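PDB 3UXF: fimbrial subunit type 1 from Actinomyces oris, which serves as the major structural subunit of the fimbriae that this Gram-positive bacterium displays, anchored to its cell wall. Local coordinates for residues P146-P151 and G343-P348; Y223-R228 and A318-N323. All blocks are in the same frame, centred on the assembly; numbering follows the deposited sequence.

Contact 1: P146-P151 and G343-P348; sequences PDKVIP and GIPTTP. With CA (calcium ion), chain E.
P345 packs against the base of K148 where a turn of the N-terminal domain meets the edge of the strand that begins at I344. This is the close side. P345 CD lies 3.5 Å from K148 O and 3.7 Å from K148 CB, the proline ring and the lysine chain crossing roughly at right angles. Beside them the CA-H of K148 points at G343 O (CA to O 3.5 Å, 152° at the hydrogen). Deeper in, I344 sets CG1 against D147 O and, more loosely, V149 O, while its CG2 meets I150 CG1 at 4.0 Å, again with the side chains crossed. The turn that presents these groups is a type I turn from P146 to V149.

Toward solvent, the link is polar and indirect. The lysine chain stays extended to CE and bends only at its last torsion (chi4 -59°), bringing NZ beside CG and CB of P345; water 2 joins NZ to G343 O, which it reaches at 2.7 Å. D340 offers this lysine a further, weak and long ion pair. Water 1 bridges D147 OD2 and G343 N. The same carboxylate binds the calcium ion unevenly, OD2 at 2.5 Å and OD1 at a longer 2.9 Å, and N327 O and water 3 also bind the ion. Carbon atoms packed on carbonyl oxygens and on one another thus make up one side of this junction, whereas water bridges the other; the ion ties the turn to N327, far along the chain, and would probably offset the charge of D147.

Contact 2: Y223-R228 and A318-N323; sequences YEVVDR and AGLIPN
A318 faces D227 within an antiparallel beta ladder in the middle beta sandwich of the pilin, the strands running at 158° to each other. A318 and D227 form a non-hydrogen-bonded pair, and the methyl CB of A318 rests 3.3 Å from V226 O. D227, on the same face, accepts a hydrogen bond from K187 NZ at OD2 and lies near N316, consistent with the acid of an intramolecular lysine-asparagine isopeptide site. G319 comes next, opposite V226 in a hydrogen-bonded pair: V226 N reaches G319 O at 2.9 Å and almost straight (177°), with the return bond from G319 N to V226 O.

L320 faces V225 across a non-hydrogen-bonded pair and turns to the inner face that strand 201-208 covers. A chi1 of 169° carries CG away from the backbone N and lets CD1 lie over one face of the Y223 ring, toward the rim, in a CH-pi contact 3.4 Å from CZ. The hydroxyl of that tyrosine is held beyond by T207 and S208. I321 returns to the other face and closes a second hydrogen-bonded pair, its N on E224 O at 2.9 Å and its O accepting E224 N. Its side chain runs alongside that of E224, whose carboxylate pairs with R222, and CD1 comes to 4.0 Å from OE1. Past the strand, P322 leaves the ladder with its CA 4.1 Å from Y223 CD1.

How the contacts relate
The centres of the two contacts lie 9 Å apart, and strand 312-321 meets strand 344-362 between them. Along the chain the order is 146-151, 223-228, 318-323, 343-348, so both halves of contact 2 fall between those of contact 1. The strands 224-229, 312-321 and 344-362 stand side by side in one sheet: I344 O probably accepts a hydrogen bond from L320 N, and T346 N probably gives one to A318 O, while I344 CD1 packs on P322 CG. Contact 2 thus belongs to the interior of the middle domain, and contact 1 seats a turn of the N-terminal domain against the same sheet, where a strand that runs on toward the C-terminal part begins.

Contact 1: P146-P151 and G343-P348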
ATOM      1  N   PRO A 146      -1.458   0.585  18.802  1.00 18.03           N
ATOM      2  CA  PRO A 146      -2.319  -0.388  18.110  1.00 18.25           C
ATOM      3  C   PRO A 146      -1.549  -1.016  16.947  1.00 19.86           C
ATOM      4  O   PRO A 146      -0.698  -0.342  16.363  1.00 18.21           O
ATOM      5  CB  PRO A 146      -3.448   0.477  17.561  1.00 20.86           C
ATOM      6  CG  PRO A 146      -3.527   1.650  18.506  1.00 20.43           C
ATOM      7  CD  PRO A 146      -2.088   1.919  18.879  1.00 17.93           C
ATOM      8  N   ASP A 147      -1.860  -2.265  16.612  1.00 19.69           N
ATOM      9  CA  ASP A 147      -1.069  -2.978  15.616  1.00 19.31           C
ATOM     10  C   ASP A 147      -0.863  -2.201  14.309  1.00 18.43           C
ATOM     11  O   ASP A 147       0.213  -2.269  13.687  1.00 19.22           O
ATOM     12  CB  ASP A 147      -1.756  -4.298  15.254  1.00 19.70           C
ATOM     13  CG  ASP A 147      -1.779  -5.306  16.401  1.00 23.98           C
ATOM     14  OD1 ASP A 147      -1.523  -4.983  17.580  1.00 21.55           O
ATOM     15  OD2 ASP A 147      -2.124  -6.467  16.109  1.00 26.37           O
ATOM     16  N   LYS A 148      -1.912  -1.525  13.861  1.00 16.22           N
ATOM     17  CA  LYS A 148      -1.909  -0.872  12.563  1.00 17.31           C
ATOM     18  C   LYS A 148      -1.173   0.449  12.528  1.00 15.63           C
ATOM     19  O   LYS A 148      -1.026   1.044  11.462  1.00 18.00           O
ATOM     20  CB  LYS A 148      -3.333  -0.633  12.080  1.00 20.42           C
ATOM     21  CG  LYS A 148      -4.156  -1.870  11.833  1.00 25.74           C
ATOM     22  CD  LYS A 148      -5.565  -1.485  11.394  1.00 31.68           C
ATOM     23  CE  LYS A 148      -6.337  -2.700  10.895  1.00 35.73           C
ATOM     24  NZ  LYS A 148      -5.609  -3.318   9.749  1.00 34.92           N
ATOM     25  N   VAL A 149      -0.742   0.942  13.691  1.00 17.29           N
ATOM     26  CA  VAL A 149      -0.238   2.308  13.781  1.00 16.70           C
ATOM     27  C   VAL A 149       1.294   2.348  13.777  1.00 15.85           C
ATOM     28  O   VAL A 149       1.957   1.525  14.381  1.00 18.01           O
ATOM     29  CB  VAL A 149      -0.774   2.967  15.087  1.00 18.58           C
ATOM     30  CG1 VAL A 149      -0.023   4.271  15.386  1.00 17.79           C
ATOM     31  CG2 VAL A 149      -2.289   3.183  14.977  1.00 21.38           C
ATOM     32  N   ILE A 150       1.889   3.314  13.084  1.00 15.62           N
ATOM     33  CA  ILE A 150       3.334   3.468  13.132  1.00 17.01           C
ATOM     34  C   ILE A 150       3.783   4.218  14.418  1.00 14.23           C
ATOM     35  O   ILE A 150       3.303   5.315  14.654  1.00 18.26           O
ATOM     36  CB  ILE A 150       3.820   4.262  11.913  1.00 15.81           C
ATOM     37  CG1 ILE A 150       3.467   3.484  10.633  1.00 20.21           C
ATOM     38  CG2 ILE A 150       5.348   4.441  11.953  1.00 16.51           C
ATOM     39  CD1 ILE A 150       3.626   4.312   9.381  1.00 17.77           C
ATOM     40  N   PRO A 151       4.692   3.621  15.205  1.00 16.03           N
ATOM     41  CA  PRO A 151       5.088   4.307  16.447  1.00 16.33           C
ATOM     42  C   PRO A 151       5.841   5.594  16.178  1.00 17.67           C
ATOM     43  O   PRO A 151       6.587   5.725  15.190  1.00 17.90           O
ATOM     44  CB  PRO A 151       6.071   3.333  17.103  1.00 20.27           C
ATOM     45  CG  PRO A 151       5.853   2.040  16.463  1.00 20.31           C
ATOM     46  CD  PRO A 151       5.385   2.337  15.061  1.00 20.13           C
ATOM     47  N   GLY A 343      -0.446  -6.464  11.414  1.00 13.25           N
ATOM     48  CA  GLY A 343       0.614  -5.466  11.405  1.00 15.04           C
ATOM     49  C   GLY A 343       0.173  -4.153  10.787  1.00 12.12           C
ATOM     50  O   GLY A 343      -1.023  -3.782  10.802  1.00 16.39           O
ATOM     51  N   ILE A 344       1.151  -3.397  10.301  1.00 12.52           N
ATOM     52  CA  ILE A 344       0.925  -2.059   9.782  1.00 13.65           C
ATOM     53  C   ILE A 344       0.507  -2.230   8.315  1.00 11.74           C
ATOM     54  O   ILE A 344       1.308  -2.742   7.522  1.00 13.08           O
ATOM     55  CB  ILE A 344       2.226  -1.231   9.849  1.00 14.06           C
ATOM     56  CG1 ILE A 344       2.657  -1.029  11.322  1.00 14.80           C
ATOM     57  CG2 ILE A 344       2.034   0.101   9.165  1.00 15.61           C
ATOM     58  CD1 ILE A 344       4.125  -0.642  11.508  1.00 17.65           C
ATOM     59  N   PRO A 345      -0.722  -1.823   7.958  1.00 12.93           N
ATOM     60  CA  PRO A 345      -1.290  -2.199   6.660  1.00 11.50           C
ATOM     61  C   PRO A 345      -1.022  -1.216   5.535  1.00 13.53           C
ATOM     62  O   PRO A 345      -0.924   0.010   5.715  1.00 14.64           O
ATOM     63  CB  PRO A 345      -2.789  -2.225   6.927  1.00 14.74           C
ATOM     64  CG  PRO A 345      -2.947  -1.097   7.946  1.00 20.02           C
ATOM     65  CD  PRO A 345      -1.750  -1.214   8.829  1.00 17.67           C
ATOM     66  N   THR A 346      -0.889  -1.777   4.333  1.00 12.40           N
ATOM     67  CA  THR A 346      -0.987  -0.969   3.143  1.00 13.30           C
ATOM     68  C   THR A 346      -2.438  -0.629   2.845  1.00 13.14           C
ATOM     69  O   THR A 346      -3.361  -1.285   3.321  1.00 15.10           O
ATOM     70  CB  THR A 346      -0.410  -1.695   1.890  1.00 12.17           C
ATOM     71  OG1 THR A 346      -1.301  -2.746   1.461  1.00 10.54           O
ATOM     72  CG2 THR A 346       0.947  -2.262   2.157  1.00 11.06           C
ATOM     73  N   THR A 347      -2.667   0.431   2.078  1.00 14.97           N
ATOM     74  CA  THR A 347      -3.988   0.548   1.499  1.00 13.12           C
ATOM     75  C   THR A 347      -4.114  -0.609   0.510  1.00 15.50           C
ATOM     76  O   THR A 347      -3.096  -1.077  -0.022  1.00 15.17           O
ATOM     77  CB  THR A 347      -4.117   1.866   0.792  1.00 20.53           C
ATOM     78  OG1 THR A 347      -2.937   2.080   0.046  1.00 25.32           O
ATOM     79  CG2 THR A 347      -4.138   2.976   1.828  1.00 22.54           C
ATOM     80  N   PRO A 348      -5.338  -1.097   0.284  1.00 14.37           N
ATOM     81  CA  PRO A 348      -5.547  -2.152  -0.711  1.00 10.70           C
ATOM     82  C   PRO A 348      -5.318  -1.603  -2.110  1.00 15.08           C
ATOM     83  O   PRO A 348      -5.447  -0.398  -2.340  1.00 16.99           O
ATOM     84  CB  PRO A 348      -7.020  -2.535  -0.536  1.00 15.80           C
ATOM     85  CG  PRO A 348      -7.655  -1.302   0.065  1.00 22.83           C
ATOM     86  CD  PRO A 348      -6.589  -0.706   0.957  1.00 17.79           C
TER
HETATM   87 CA    CA E 492      -2.513  -7.578  18.353  1.00 36.60          CA
HETATM   88  O   HOH W   1      -1.651  -7.409  13.849  1.00 21.70           O
HETATM   89  O   HOH W   2      -3.507  -4.774  11.027  1.00 24.16           O
HETATM   90  O   HOH W   3      -2.618  -9.501  16.610  1.00 27.82           O

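Contact 2: Y223-R228 and A318-N323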
ATOM      1  N   TYR A 223      10.992  -9.428  11.358  1.00 15.78           N
ATOM      2  CA  TYR A 223      10.583  -8.617  10.227  1.00 13.45           C
ATOM      3  C   TYR A 223       9.847  -9.495   9.233  1.00 12.65           C
ATOM      4  O   TYR A 223      10.453 -10.299   8.533  1.00 13.20           O
ATOM      5  CB  TYR A 223      11.788  -7.942   9.570  1.00 14.01           C
ATOM      6  CG  TYR A 223      11.422  -6.785   8.669  1.00 13.21           C
ATOM      7  CD1 TYR A 223      11.424  -5.482   9.142  1.00 14.07           C
ATOM      8  CD2 TYR A 223      11.075  -6.997   7.344  1.00 12.54           C
ATOM      9  CE1 TYR A 223      11.092  -4.425   8.322  1.00 13.87           C
ATOM     10  CE2 TYR A 223      10.741  -5.949   6.518  1.00 11.93           C
ATOM     11  CZ  TYR A 223      10.749  -4.665   7.008  1.00 13.63           C
ATOM     12  OH  TYR A 223      10.419  -3.620   6.181  1.00 14.07           O
ATOM     13  N   GLU A 224       8.530  -9.339   9.191  1.00 12.24           N
ATOM     14  CA  GLU A 224       7.702 -10.122   8.293  1.00 12.16           C
ATOM     15  C   GLU A 224       6.788  -9.226   7.471  1.00 11.01           C
ATOM     16  O   GLU A 224       6.193  -8.285   7.988  1.00 13.26           O
ATOM     17  CB  GLU A 224       6.880 -11.149   9.080  1.00 12.96           C
ATOM     18  CG  GLU A 224       7.730 -12.211   9.760  1.00 13.92           C
ATOM     19  CD  GLU A 224       6.950 -13.081  10.728  1.00 16.25           C
ATOM     20  OE1 GLU A 224       5.706 -13.016  10.725  1.00 17.15           O
ATOM     21  OE2 GLU A 224       7.589 -13.831  11.490  1.00 17.19           O
ATOM     22  N   VAL A 225       6.696  -9.534   6.183  1.00 10.83           N
ATOM     23  CA  VAL A 225       5.795  -8.844   5.278  1.00 10.78           C
ATOM     24  C   VAL A 225       4.718  -9.859   4.926  1.00 11.48           C
ATOM     25  O   VAL A 225       5.014 -10.919   4.380  1.00 13.12           O
ATOM     26  CB  VAL A 225       6.515  -8.372   4.009  1.00 10.32           C
ATOM     27  CG1 VAL A 225       5.530  -7.742   3.041  1.00 11.28           C
ATOM     28  CG2 VAL A 225       7.619  -7.393   4.368  1.00 11.85           C
ATOM     29  N   VAL A 226       3.476  -9.541   5.268  1.00  9.04           N
ATOM     30  CA  VAL A 226       2.376 -10.494   5.102  1.00  9.99           C
ATOM     31  C   VAL A 226       1.477 -10.020   4.004  1.00 10.54           C
ATOM     32  O   VAL A 226       1.098  -8.848   3.960  1.00 12.53           O
ATOM     33  CB  VAL A 226       1.567 -10.629   6.413  1.00 11.02           C
ATOM     34  CG1 VAL A 226       0.420 -11.660   6.223  1.00 10.39           C
ATOM     35  CG2 VAL A 226       2.514 -11.083   7.553  1.00 12.78           C
ATOM     36  N   ASP A 227       1.118 -10.928   3.088  1.00 10.73           N
ATOM     37  CA  ASP A 227       0.204 -10.559   2.051  1.00 10.81           C
ATOM     38  C   ASP A 227      -1.083 -11.377   2.211  1.00 10.33           C
ATOM     39  O   ASP A 227      -1.060 -12.619   2.295  1.00 12.14           O
ATOM     40  CB  ASP A 227       0.812 -10.814   0.677  1.00 11.26           C
ATOM     41  CG  ASP A 227      -0.011 -10.220  -0.396  1.00 11.22           C
ATOM     42  OD1 ASP A 227      -1.168 -10.645  -0.602  1.00 10.54           O
ATOM     43  OD2 ASP A 227       0.501  -9.299  -1.035  1.00 12.47           O
ATOM     44  N   ARG A 228      -2.202 -10.669   2.261  1.00  8.97           N
ATOM     45  CA  ARG A 228      -3.510 -11.315   2.265  1.00  9.61           C
ATOM     46  C   ARG A 228      -3.925 -11.557   0.823  1.00 11.36           C
ATOM     47  O   ARG A 228      -4.253 -10.621   0.096  1.00 11.63           O
ATOM     48  CB  ARG A 228      -4.548 -10.483   3.004  1.00 11.35           C
ATOM     49  CG  ARG A 228      -5.887 -11.229   3.102  1.00 13.11           C
ATOM     50  CD  ARG A 228      -6.916 -10.396   3.864  1.00 15.06           C
ATOM     51  NE  ARG A 228      -7.393  -9.306   3.024  1.00 13.59           N
ATOM     52  CZ  ARG A 228      -8.300  -8.427   3.419  1.00 22.88           C
ATOM     53  NH1 ARG A 228      -8.799  -8.510   4.655  1.00 26.28           N
ATOM     54  NH2 ARG A 228      -8.702  -7.465   2.602  1.00 23.33           N
ATOM     55  N   ALA A 318      -1.195  -5.793   1.922  1.00 10.16           N
ATOM     56  CA  ALA A 318      -0.070  -6.350   2.676  1.00 10.03           C
ATOM     57  C   ALA A 318       0.040  -5.642   4.016  1.00 12.24           C
ATOM     58  O   ALA A 318      -0.588  -4.594   4.210  1.00 12.20           O
ATOM     59  CB  ALA A 318       1.251  -6.236   1.900  1.00 13.01           C
ATOM     60  N   GLY A 319       0.765  -6.258   4.930  1.00 11.91           N
ATOM     61  CA  GLY A 319       0.997  -5.651   6.236  1.00 11.67           C
ATOM     62  C   GLY A 319       2.415  -5.911   6.662  1.00 13.51           C
ATOM     63  O   GLY A 319       3.013  -6.926   6.328  1.00 12.45           O
ATOM     64  N   LEU A 320       2.943  -5.003   7.471  1.00 10.05           N
ATOM     65  CA  LEU A 320       4.298  -5.143   7.976  1.00 11.88           C
ATOM     66  C   LEU A 320       4.347  -5.408   9.477  1.00 12.70           C
ATOM     67  O   LEU A 320       3.699  -4.722  10.260  1.00 15.76           O
ATOM     68  CB  LEU A 320       5.108  -3.886   7.659  1.00 12.11           C
ATOM     69  CG  LEU A 320       6.465  -3.770   8.354  1.00 14.51           C
ATOM     70  CD1 LEU A 320       7.439  -4.792   7.799  1.00 14.27           C
ATOM     71  CD2 LEU A 320       7.018  -2.364   8.207  1.00 14.27           C
ATOM     72  N   ILE A 321       5.131  -6.406   9.863  1.00 11.68           N
ATOM     73  CA  ILE A 321       5.421  -6.679  11.263  1.00 14.09           C
ATOM     74  C   ILE A 321       6.900  -6.351  11.403  1.00 13.70           C
ATOM     75  O   ILE A 321       7.754  -7.136  11.010  1.00 14.50           O
ATOM     76  CB  ILE A 321       5.147  -8.138  11.639  1.00 13.28           C
ATOM     77  CG1 ILE A 321       3.649  -8.433  11.552  1.00 15.11           C
ATOM     78  CG2 ILE A 321       5.656  -8.429  13.040  1.00 15.60           C
ATOM     79  CD1 ILE A 321       3.310  -9.898  11.639  1.00 15.34           C
ATOM     80  N   PRO A 322       7.186  -5.165  11.931  1.00 12.90           N
ATOM     81  CA  PRO A 322       8.548  -4.621  11.954  1.00 15.93           C
ATOM     82  C   PRO A 322       9.394  -4.953  13.180  1.00 14.79           C
ATOM     83  O   PRO A 322      10.579  -4.638  13.175  1.00 16.89           O
ATOM     84  CB  PRO A 322       8.298  -3.117  11.907  1.00 16.45           C
ATOM     85  CG  PRO A 322       7.028  -2.943  12.664  1.00 16.54           C
ATOM     86  CD  PRO A 322       6.211  -4.207  12.476  1.00 15.66           C
ATOM     87  N   ASN A 323       8.810  -5.557  14.206  1.00 14.45           N
ATOM     88  CA  ASN A 323       9.570  -5.909  15.401  1.00 17.39           C
ATOM     89  C   ASN A 323       9.002  -7.138  16.094  1.00 18.28           C
ATOM     90  O   ASN A 323       8.063  -7.751  15.594  1.00 18.00           O
ATOM     91  CB  ASN A 323       9.672  -4.726  16.364  1.00 20.11           C
ATOM     92  CG  ASN A 323       8.322  -4.231  16.821  1.00 19.66           C
ATOM     93  OD1 ASN A 323       7.519  -4.992  17.351  1.00 19.88           O
ATOM     94  ND2 ASN A 323       8.069  -2.946  16.624  1.00 22.33           N
TER